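Probable quinone reductase Qor (NADPH:quinone reductase) (Zeta-crystallin homolog protein) (Mycobacterium tuberculosis, PDB 4RVU) probably catalyses the transfer of electrons from NADPH to quinones, binding the cofactor in a Rossmann-type nucleotide-binding domain. Local coordinates at residues Gly280-Phe283 / Ser284-Ala288. Numbering follows the deposited sequence.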
loop_
_atom_site.group_PDB
_atom_site.type_symbol
_atom_site.label_atom_id
_atom_site.label_comp_id
_atom_site.label_asym_id
_atom_site.label_seq_id
_atom_site.Cartn_x
_atom_site.Cartn_y
_atom_site.Cartn_z
ATOM N N GLY A 280 7.576 -15.809 17.987
ATOM C CA GLY A 280 7.080 -17.175 18.066
ATOM C C GLY A 280 5.568 -17.158 18.197
ATOM O O GLY A 280 4.864 -18.029 17.677
ATOM N N GLU A 281 5.068 -16.140 18.888
ATOM C CA GLU A 281 3.639 -16.009 19.129
ATOM C C GLU A 281 2.881 -15.786 17.822
ATOM O O GLU A 281 1.801 -16.354 17.604
ATOM C CB GLU A 281 3.384 -14.846 20.100
ATOM C CG GLU A 281 3.894 -15.077 21.538
ATOM C CD GLU A 281 5.428 -15.087 21.693
ATOM O OE1 GLU A 281 6.150 -14.451 20.891
ATOM O OE2 GLU A 281 5.912 -15.731 22.652
ATOM N N GLU A 282 3.451 -14.963 16.947
ATOM C CA GLU A 282 2.794 -14.654 15.677
ATOM C C GLU A 282 2.868 -15.855 14.758
ATOM O O GLU A 282 1.892 -16.205 14.100
ATOM C CB GLU A 282 3.422 -13.426 14.995
ATOM C CG GLU A 282 2.740 -13.059 13.652
ATOM C CD GLU A 282 3.318 -11.818 13.002
ATOM O OE1 GLU A 282 4.519 -11.536 13.198
ATOM O OE2 GLU A 282 2.562 -11.113 12.292
ATOM N N PHE A 283 4.039 -16.482 14.720
ATOM C CA PHE A 283 4.234 -17.677 13.916
ATOM C C PHE A 283 3.263 -18.783 14.346
ATOM O O PHE A 283 2.637 -19.445 13.508
ATOM C CB PHE A 283 5.684 -18.167 14.016
ATOM C CG PHE A 283 5.866 -19.574 13.520
ATOM C CD1 PHE A 283 6.108 -19.819 12.177
ATOM C CD2 PHE A 283 5.768 -20.653 14.390
ATOM C CE1 PHE A 283 6.251 -21.114 11.706
ATOM C CE2 PHE A 283 5.898 -21.958 13.923
ATOM C CZ PHE A 283 6.137 -22.190 12.578
ATOM N N SER A 284 3.136 -18.980 15.654
ATOM C CA SER A 284 2.297 -20.059 16.167
ATOM C C SER A 284 0.832 -19.833 15.848
ATOM O O SER A 284 0.094 -20.782 15.611
ATOM C CB SER A 284 2.490 -20.242 17.672
ATOM O OG SER A 284 3.732 -20.861 17.950
ATOM N N TRP A 285 0.416 -18.572 15.858
ATOM C CA TRP A 285 -0.954 -18.212 15.534
ATOM C C TRP A 285 -1.289 -18.564 14.093
ATOM O O TRP A 285 -2.298 -19.224 13.829
ATOM C CB TRP A 285 -1.181 -16.718 15.807
ATOM C CG TRP A 285 -2.413 -16.167 15.158
ATOM C CD1 TRP A 285 -3.698 -16.595 15.341
ATOM C CD2 TRP A 285 -2.481 -15.074 14.227
ATOM N NE1 TRP A 285 -4.555 -15.843 14.577
ATOM C CE2 TRP A 285 -3.836 -14.901 13.890
ATOM C CE3 TRP A 285 -1.526 -14.230 13.655
ATOM C CZ2 TRP A 285 -4.261 -13.909 12.990
ATOM C CZ3 TRP A 285 -1.948 -13.249 12.768
ATOM C CH2 TRP A 285 -3.303 -13.100 12.443
ATOM N N ARG A 286 -0.440 -18.133 13.159
ATOM C CA ARG A 286 -0.648 -18.445 11.748
ATOM C C ARG A 286 -0.572 -19.947 11.453
ATOM O O ARG A 286 -1.370 -20.482 10.677
ATOM C CB ARG A 286 0.358 -17.686 10.874
ATOM C CG ARG A 286 0.332 -16.165 11.077
ATOM C CD ARG A 286 0.992 -15.428 9.916
ATOM N NE ARG A 286 1.158 -14.003 10.216
ATOM C CZ ARG A 286 0.245 -13.067 9.985
ATOM N NH1 ARG A 286 0.499 -11.800 10.300
ATOM N NH2 ARG A 286 -0.920 -13.385 9.440
ATOM N N ALA A 287 0.397 -20.624 12.059
ATOM C CA ALA A 287 0.559 -22.063 11.842
ATOM C C ALA A 287 -0.674 -22.819 12.340
ATOM O O ALA A 287 -1.167 -23.735 11.679
ATOM C CB ALA A 287 1.816 -22.565 12.527
ATOM N N ALA A 288 -1.178 -22.425 13.501
ATOM C CA ALA A 288 -2.390 -23.038 14.052
ATOM C C ALA A 288 -3.623 -22.809 13.173
ATOM O O ALA A 288 -4.399 -23.744 12.942
ATOM C CB ALA A 288 -2.638 -22.550 15.477
#
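Glu282 and Arg286 form an i to i+4 salt bridge in the first turns of helix 280-295, in a medium-chain dehydrogenase-type fold. The Arg286 side chain starts next to the carbonyl oxygen of Glu282, one turn back, with Arg286 CB 3.9 Å from Glu282 O. Arg286 CG comes closer to the same Glu282 O, at 3.4 Å. The chain stays extended as far as Arg286 NE, which passes 3.9 Å from Glu282 CG and donates to the carbonyl of Phe276, just ahead of the helix. At the tip the guanidinium divides its donors: NH2 binds His134 and Ser139 of helix 120-140, whereas Arg286 NH1 gives a 2.9 Å bond to Glu282 OE2. That oxygen is met on its anti side, the planes are turned 41° apart, and the salt bridge rests on this one hydrogen bond. Arginine suits this place because a long chain ending in several donors can tie one helix to another and to the loop before it.

Glutamate has the length to answer it. With CG anti to the backbone N (chi1 -179°) and the chain extended, the carboxylate runs alongside Arg286, and its OE1 takes the amide of Arg278, fixing its rotation. The broad indole of Trp285 reaches both His134, edge-to-face, and the guanidinium of Arg286, with Trp285 CZ3 3.4 Å above its plane, toward the rim.

Buried Phe283 and Ala287 both touch Ala112 of strand 111-113. Phe283's flat apolar ring also meets Leu131 of helix 120-140; small alanine suits close packing, Ala287 CB lying 4.3 Å from Phe283 CZ.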